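Local coordinates for lipid binding protein (Grifola frondosa, PDB 5H0Q) that probably binds membrane domains made of sphingomyelin and cholesterol, as a lipid-binding protein of the Nakanori-like family, at residues A[72-78]-A[117-123]; A[125-131]-A[145-151]. All coordinates share one frame; numbering follows the deposited sequence.

Interaction 1 of 2, residues A[72-78]-A[117-123]; sequences PITAKIE and CIVYGTT
A classic beta bulge marks this antiparallel pairing of strands 73-80 and 114-121: Lys76 and Ile77 both face Val119. Val119 O takes two backbone donors, Lys76 N at a short 2.7 Å and Ile77 N weakly at 3.3 Å. Beyond the bulge Val119 N returns a bond to Ile77 O. Before the bulge Thr74 and Gly121 form a hydrogen-bonded pair, with Gly121 N at 2.8 Å from Thr74 O. The two strands are inner neighbours in a five-stranded antiparallel sheet; beyond strand 73-80 lies edge strand 93-94, with Ile73 backbone-bonded to Ile94.

The Tyr120 ring lies on the sheet face that carries Ala75. Ile73 CD1 sits over one ring face in a CH-pi contact, 4.2 Å from the ring centroid. CG1 of Ile73 stands between backbone N and carbonyl carbon (chi1 63°), and CD1 extends over the ring. Ile118 CG2 lies over the opposite face, and both methyls are offset toward the rim. Ala75 CB meets Tyr120 CE1 at 3.9 Å.

On the other face Ile77 CB packs on Val119 CB at 3.9 Å. The Lys76 chain passes over Gly121, with CD 3.8 Å from Gly121 CA, and its NZ makes a salt bridge to Asp127.

Interaction 2 of 2, residues A[125-131]-A[145-151]; sequences NLDIFSG and LVEVRQS
The Phe129 ring has Leu145 O at its edge, near the ring plane, and its CE1 touches Leu145 CD2 at 4.0 Å. The Trp154 ring also meets it, the planes at about 40°. Phe129 CG is anti to the backbone N (chi1 177°), which carries the ring along the strand toward Gly131 and Leu145. The second flat group is the Arg149 guanidinium. Glu147 OE1 lies over one of its faces, 3.9 Å from Arg149 NH2. This is a long salt bridge of charges alone, since no N-H points at the oxygen. Arg149 NH1 instead donates a hydrogen bond to Val148 O at 2.9 Å. That oxygen lies in the guanidinium plane, while NH1 stands above the carbonyl plane.

Both side chains project from a regular antiparallel hairpin, strands 126-134 and 143-150. Paired bonds join Asp127 with Arg149, Phe129 with Glu147, and Gly131 with Leu145. Phe129 N to Glu147 O is 2.8 Å. At the open end Ser151 N reaches Asn125 O at 3.0 Å, from above the carbonyl plane. Asp127 leans its carboxylate over the Ser151 backbone, OD2 being 3.6 Å from Ser151 CA. The same OD2 accepts Gly152 N.

The face that carries Ile128, Ser130, Val146 and Val148 is mainly apolar. The Leu126 and Val148 side chains cross at an angle, CD1 of Leu126 lying 4.0 Å from CG1 of Val148. Ser130 OG is hydrogen-bonded to Tyr200 OH.

Leu126, Ile128, Val146 and Val148 pack against strand 182-188. Phe129, Leu145 and Glu147 lie against helix 160-169. Trp154 of helix 153-156 also touches Asp127, Glu147 and Arg149.

Interactions 1 and 2 belong to one antiparallel sheet and follow each other along the chain. Strands 114-121 and 126-134 are neighbours there, so Tyr120 O receives Ile128 N and Ile118 O receives Ser130 N. Gly121 CA also packs on Asp127 OD1, and Cys117 CB on Ser130 O. Interaction 2 is the more buried. It has regular pairing, apolar packing against another sheet, and an outermost strand of its own sheet, 143-150. Interaction 1 is only partly buried and its register is broken by a bulge. Its partly exposed Glu78 forms a salt bridge with Arg90, whereas buried backbone groups of interaction 2 meet hydroxyls: Gly131 O that of Tyr198, Val146 N that of Ser175. Helix 153-156 touches side chains from both.

Interaction 1 of 2, residues A[72-78]-A[117-123]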
loop_
_atom_site.group_PDB
_atom_site.type_symbol
_atom_site.label_atom_id
_atom_site.label_comp_id
_atom_site.label_asym_id
_atom_site.label_seq_id
_atom_site.Cartn_x
_atom_site.Cartn_y
_atom_site.Cartn_z
ATOM N N PRO A 72 -5.442 1.624 12.997
ATOM C CA PRO A 72 -4.474 2.440 12.252
ATOM C C PRO A 72 -3.202 1.685 11.937
ATOM O O PRO A 72 -2.760 0.812 12.696
ATOM C CB PRO A 72 -4.191 3.601 13.205
ATOM C CG PRO A 72 -4.418 3.016 14.570
ATOM C CD PRO A 72 -5.556 2.058 14.405
ATOM N N ILE A 73 -2.571 2.061 10.832
ATOM C CA ILE A 73 -1.261 1.523 10.485
ATOM C C ILE A 73 -0.285 2.685 10.411
ATOM O O ILE A 73 -0.678 3.814 10.111
ATOM C CB ILE A 73 -1.284 0.708 9.171
ATOM C CG1 ILE A 73 -1.673 1.582 7.976
ATOM C CG2 ILE A 73 -2.228 -0.490 9.321
ATOM C CD1 ILE A 73 -1.776 0.840 6.652
ATOM N N THR A 74 0.980 2.412 10.736
ATOM C CA THR A 74 2.031 3.418 10.797
ATOM C C THR A 74 3.176 3.010 9.881
ATOM O O THR A 74 3.626 1.863 9.924
ATOM C CB THR A 74 2.519 3.589 12.238
ATOM O OG1 THR A 74 1.425 4.052 13.037
ATOM C CG2 THR A 74 3.663 4.592 12.326
ATOM N N ALA A 75 3.667 3.955 9.076
ATOM C CA ALA A 75 4.792 3.696 8.186
ATOM C C ALA A 75 6.044 3.467 9.032
ATOM O O ALA A 75 6.391 4.300 9.873
ATOM C CB ALA A 75 5.010 4.862 7.225
ATOM N N LYS A 76 6.696 2.327 8.849
ATOM C CA LYS A 76 7.889 2.003 9.630
ATOM C C LYS A 76 9.172 2.049 8.834
ATOM O O LYS A 76 10.230 2.378 9.393
ATOM C CB LYS A 76 7.761 0.604 10.236
ATOM C CG LYS A 76 6.600 0.468 11.196
ATOM C CD LYS A 76 6.609 -0.879 11.861
ATOM C CE LYS A 76 7.710 -1.005 12.915
ATOM N NZ LYS A 76 8.440 -2.305 12.811
ATOM N N ILE A 77 9.113 1.641 7.570
ATOM C CA ILE A 77 10.261 1.612 6.675
ATOM C C ILE A 77 9.793 2.107 5.322
ATOM O O ILE A 77 8.700 1.748 4.869
ATOM C CB ILE A 77 10.841 0.194 6.519
ATOM C CG1 ILE A 77 11.308 -0.345 7.861
ATOM C CG2 ILE A 77 11.987 0.194 5.541
ATOM C CD1 ILE A 77 11.634 -1.840 7.853
ATOM N N GLU A 78 10.629 2.922 4.685
ATOM C CA GLU A 78 10.537 3.238 3.263
ATOM C C GLU A 78 11.900 2.958 2.660
ATOM O O GLU A 78 12.912 3.399 3.205
ATOM C CB GLU A 78 10.192 4.702 3.020
ATOM C CG GLU A 78 8.895 5.172 3.566
ATOM C CD GLU A 78 8.758 6.672 3.414
ATOM O OE1 GLU A 78 9.670 7.299 2.821
ATOM O OE2 GLU A 78 7.747 7.226 3.891
ATOM N N CYS A 117 9.809 -0.130 -1.617
ATOM C CA CYS A 117 8.804 -0.694 -0.735
ATOM C C CYS A 117 8.491 0.264 0.396
ATOM O O CYS A 117 9.241 1.207 0.679
ATOM C CB CYS A 117 9.265 -2.037 -0.187
ATOM S SG CYS A 117 10.605 -1.890 1.059
ATOM N N ILE A 118 7.335 0.043 0.990
ATOM C CA ILE A 118 6.959 0.654 2.252
ATOM C C ILE A 118 6.518 -0.481 3.156
ATOM O O ILE A 118 5.892 -1.438 2.691
ATOM C CB ILE A 118 5.840 1.712 2.102
ATOM C CG1 ILE A 118 6.335 2.854 1.219
ATOM C CG2 ILE A 118 5.469 2.275 3.475
ATOM C CD1 ILE A 118 5.390 4.026 1.135
ATOM N N VAL A 119 6.869 -0.385 4.429
ATOM C CA VAL A 119 6.487 -1.368 5.437
ATOM C C VAL A 119 5.627 -0.641 6.453
ATOM O O VAL A 119 6.074 0.345 7.060
ATOM C CB VAL A 119 7.699 -2.016 6.119
ATOM C CG1 VAL A 119 7.213 -2.986 7.189
ATOM C CG2 VAL A 119 8.563 -2.734 5.119
ATOM N N TYR A 120 4.391 -1.099 6.615
ATOM C CA TYR A 120 3.468 -0.530 7.587
ATOM C C TYR A 120 3.310 -1.466 8.778
ATOM O O TYR A 120 3.181 -2.680 8.606
ATOM C CB TYR A 120 2.079 -0.288 6.976
ATOM C CG TYR A 120 2.016 0.796 5.920
ATOM C CD1 TYR A 120 2.121 2.131 6.275
ATOM C CD2 TYR A 120 1.895 0.474 4.581
ATOM C CE1 TYR A 120 2.088 3.131 5.304
ATOM C CE2 TYR A 120 1.851 1.467 3.616
ATOM C CZ TYR A 120 1.960 2.778 3.994
ATOM O OH TYR A 120 1.921 3.736 3.019
ATOM N N GLY A 121 3.249 -0.893 9.975
ATOM C CA GLY A 121 2.992 -1.650 11.190
ATOM C C GLY A 121 1.548 -1.513 11.633
ATOM O O GLY A 121 0.951 -0.446 11.520
ATOM N N THR A 122 1.017 -2.592 12.197
ATOM C CA THR A 122 -0.333 -2.623 12.737
ATOM C C THR A 122 -0.304 -2.567 14.256
ATOM O O THR A 122 0.728 -2.746 14.895
ATOM C CB THR A 122 -1.068 -3.889 12.294
ATOM O OG1 THR A 122 -0.497 -5.036 12.965
ATOM C CG2 THR A 122 -1.037 -4.053 10.768
ATOM N N THR A 123 -1.486 -2.380 14.837
ATOM C CA THR A 123 -1.587 -2.294 16.288
ATOM C C THR A 123 -1.399 -3.645 16.955
ATOM O O THR A 123 -1.067 -3.686 18.146
ATOM C CB THR A 123 -2.948 -1.717 16.697
ATOM O OG1 THR A 123 -3.984 -2.435 16.021
ATOM C CG2 THR A 123 -3.026 -0.251 16.340
#

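Interaction 2 of 2, residues A[125-131]-A[145-151]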
loop_
_atom_site.group_PDB
_atom_site.type_symbol
_atom_site.label_atom_id
_atom_site.label_comp_id
_atom_site.label_asym_id
_atom_site.label_seq_id
_atom_site.Cartn_x
_atom_site.Cartn_y
_atom_site.Cartn_z
ATOM N N ASN A 125 0.927 -5.699 16.069
ATOM C CA ASN A 125 2.356 -6.016 16.024
ATOM C C ASN A 125 2.688 -6.931 14.860
ATOM O O ASN A 125 3.510 -7.849 14.991
ATOM C CB ASN A 125 2.836 -6.629 17.342
ATOM C CG ASN A 125 2.907 -5.611 18.451
ATOM O OD1 ASN A 125 3.415 -4.508 18.252
ATOM N ND2 ASN A 125 2.380 -5.960 19.618
ATOM N N LEU A 126 2.051 -6.636 13.719
ATOM C CA LEU A 126 2.396 -7.169 12.419
ATOM C C LEU A 126 2.980 -6.046 11.570
ATOM O O LEU A 126 2.658 -4.867 11.749
ATOM C CB LEU A 126 1.165 -7.772 11.711
ATOM C CG LEU A 126 0.521 -8.939 12.468
ATOM C CD1 LEU A 126 -0.649 -9.478 11.685
ATOM C CD2 LEU A 126 1.516 -10.061 12.766
ATOM N N ASP A 127 3.858 -6.417 10.659
ATOM C CA ASP A 127 4.364 -5.504 9.649
ATOM C C ASP A 127 3.929 -6.009 8.289
ATOM O O ASP A 127 3.949 -7.224 8.025
ATOM C CB ASP A 127 5.888 -5.388 9.687
ATOM C CG ASP A 127 6.383 -4.435 10.752
ATOM O OD1 ASP A 127 5.566 -3.718 11.349
ATOM O OD2 ASP A 127 7.604 -4.406 10.993
ATOM N N ILE A 128 3.559 -5.067 7.424
ATOM C CA ILE A 128 3.114 -5.394 6.087
ATOM C C ILE A 128 4.116 -4.797 5.120
ATOM O O ILE A 128 4.188 -3.571 4.994
ATOM C CB ILE A 128 1.719 -4.850 5.799
ATOM C CG1 ILE A 128 0.718 -5.338 6.830
ATOM C CG2 ILE A 128 1.310 -5.278 4.394
ATOM C CD1 ILE A 128 -0.613 -4.625 6.798
ATOM N N PHE A 129 4.836 -5.654 4.402
ATOM C CA PHE A 129 5.734 -5.230 3.329
ATOM C C PHE A 129 4.928 -5.028 2.050
ATOM O O PHE A 129 4.206 -5.928 1.623
ATOM C CB PHE A 129 6.805 -6.300 3.129
ATOM C CG PHE A 129 7.765 -6.038 1.999
ATOM C CD1 PHE A 129 7.395 -6.303 0.692
ATOM C CD2 PHE A 129 9.048 -5.580 2.242
ATOM C CE1 PHE A 129 8.271 -6.088 -0.358
ATOM C CE2 PHE A 129 9.943 -5.369 1.191
ATOM C CZ PHE A 129 9.552 -5.638 -0.111
ATOM N N SER A 130 5.044 -3.842 1.443
ATOM C CA SER A 130 4.377 -3.552 0.185
ATOM C C SER A 130 5.428 -3.049 -0.792
ATOM O O SER A 130 5.951 -1.943 -0.632
ATOM C CB SER A 130 3.272 -2.529 0.388
ATOM O OG SER A 130 2.356 -3.002 1.359
ATOM N N GLY A 131 5.731 -3.864 -1.789
ATOM C CA GLY A 131 6.813 -3.570 -2.696
ATOM C C GLY A 131 6.381 -3.572 -4.149
ATOM O O GLY A 131 5.422 -4.232 -4.543
ATOM N N LEU A 145 4.306 -6.962 -4.849
ATOM C CA LEU A 145 4.521 -7.992 -3.838
ATOM C C LEU A 145 4.071 -7.491 -2.482
ATOM O O LEU A 145 4.494 -6.411 -2.054
ATOM C CB LEU A 145 5.994 -8.361 -3.765
ATOM C CG LEU A 145 6.375 -9.416 -2.717
ATOM C CD1 LEU A 145 5.834 -10.748 -3.141
ATOM C CD2 LEU A 145 7.869 -9.438 -2.538
ATOM N N VAL A 146 3.254 -8.283 -1.786
ATOM C CA VAL A 146 2.913 -7.982 -0.403
ATOM C C VAL A 146 3.292 -9.183 0.454
ATOM O O VAL A 146 3.215 -10.329 0.014
ATOM C CB VAL A 146 1.426 -7.626 -0.191
ATOM C CG1 VAL A 146 1.100 -6.322 -0.882
ATOM C CG2 VAL A 146 0.544 -8.748 -0.714
ATOM N N GLU A 147 3.727 -8.899 1.675
ATOM C CA GLU A 147 3.949 -9.937 2.688
ATOM C C GLU A 147 3.512 -9.401 4.034
ATOM O O GLU A 147 3.898 -8.289 4.404
ATOM C CB GLU A 147 5.408 -10.363 2.776
ATOM C CG GLU A 147 5.846 -11.218 1.618
ATOM C CD GLU A 147 7.262 -11.773 1.766
ATOM O OE1 GLU A 147 7.930 -11.472 2.775
ATOM O OE2 GLU A 147 7.705 -12.478 0.833
ATOM N N VAL A 148 2.726 -10.189 4.763
ATOM C CA VAL A 148 2.373 -9.880 6.143
ATOM C C VAL A 148 3.220 -10.786 7.023
ATOM O O VAL A 148 3.234 -11.996 6.818
ATOM C CB VAL A 148 0.878 -10.104 6.430
ATOM C CG1 VAL A 148 0.515 -9.559 7.808
ATOM C CG2 VAL A 148 -0.002 -9.458 5.370
ATOM N N ARG A 149 3.940 -10.196 7.972
ATOM C CA ARG A 149 4.816 -10.935 8.876
ATOM C C ARG A 149 4.780 -10.298 10.262
ATOM O O ARG A 149 4.164 -9.259 10.478
ATOM C CB ARG A 149 6.258 -10.964 8.350
ATOM C CG ARG A 149 6.439 -11.726 7.048
ATOM C CD ARG A 149 6.154 -13.206 7.163
ATOM N NE ARG A 149 6.546 -13.943 5.955
ATOM C CZ ARG A 149 5.801 -14.088 4.858
ATOM N NH1 ARG A 149 4.591 -13.564 4.800
ATOM N NH2 ARG A 149 6.268 -14.792 3.824
ATOM N N GLN A 150 5.465 -10.948 11.209
ATOM C CA GLN A 150 5.611 -10.371 12.537
ATOM C C GLN A 150 6.347 -9.039 12.444
ATOM O O GLN A 150 7.231 -8.849 11.602
ATOM C CB GLN A 150 6.378 -11.325 13.467
ATOM C CG GLN A 150 5.638 -12.598 13.778
ATOM C CD GLN A 150 4.741 -12.462 14.989
ATOM O OE1 GLN A 150 4.912 -11.553 15.795
ATOM N NE2 GLN A 150 3.780 -13.365 15.122
ATOM N N SER A 151 5.996 -8.125 13.345
ATOM C CA SER A 151 6.686 -6.845 13.440
ATOM C C SER A 151 8.187 -7.054 13.558
ATOM O O SER A 151 8.648 -7.948 14.271
ATOM C CB SER A 151 6.177 -6.060 14.649
ATOM O OG SER A 151 6.885 -4.841 14.791
#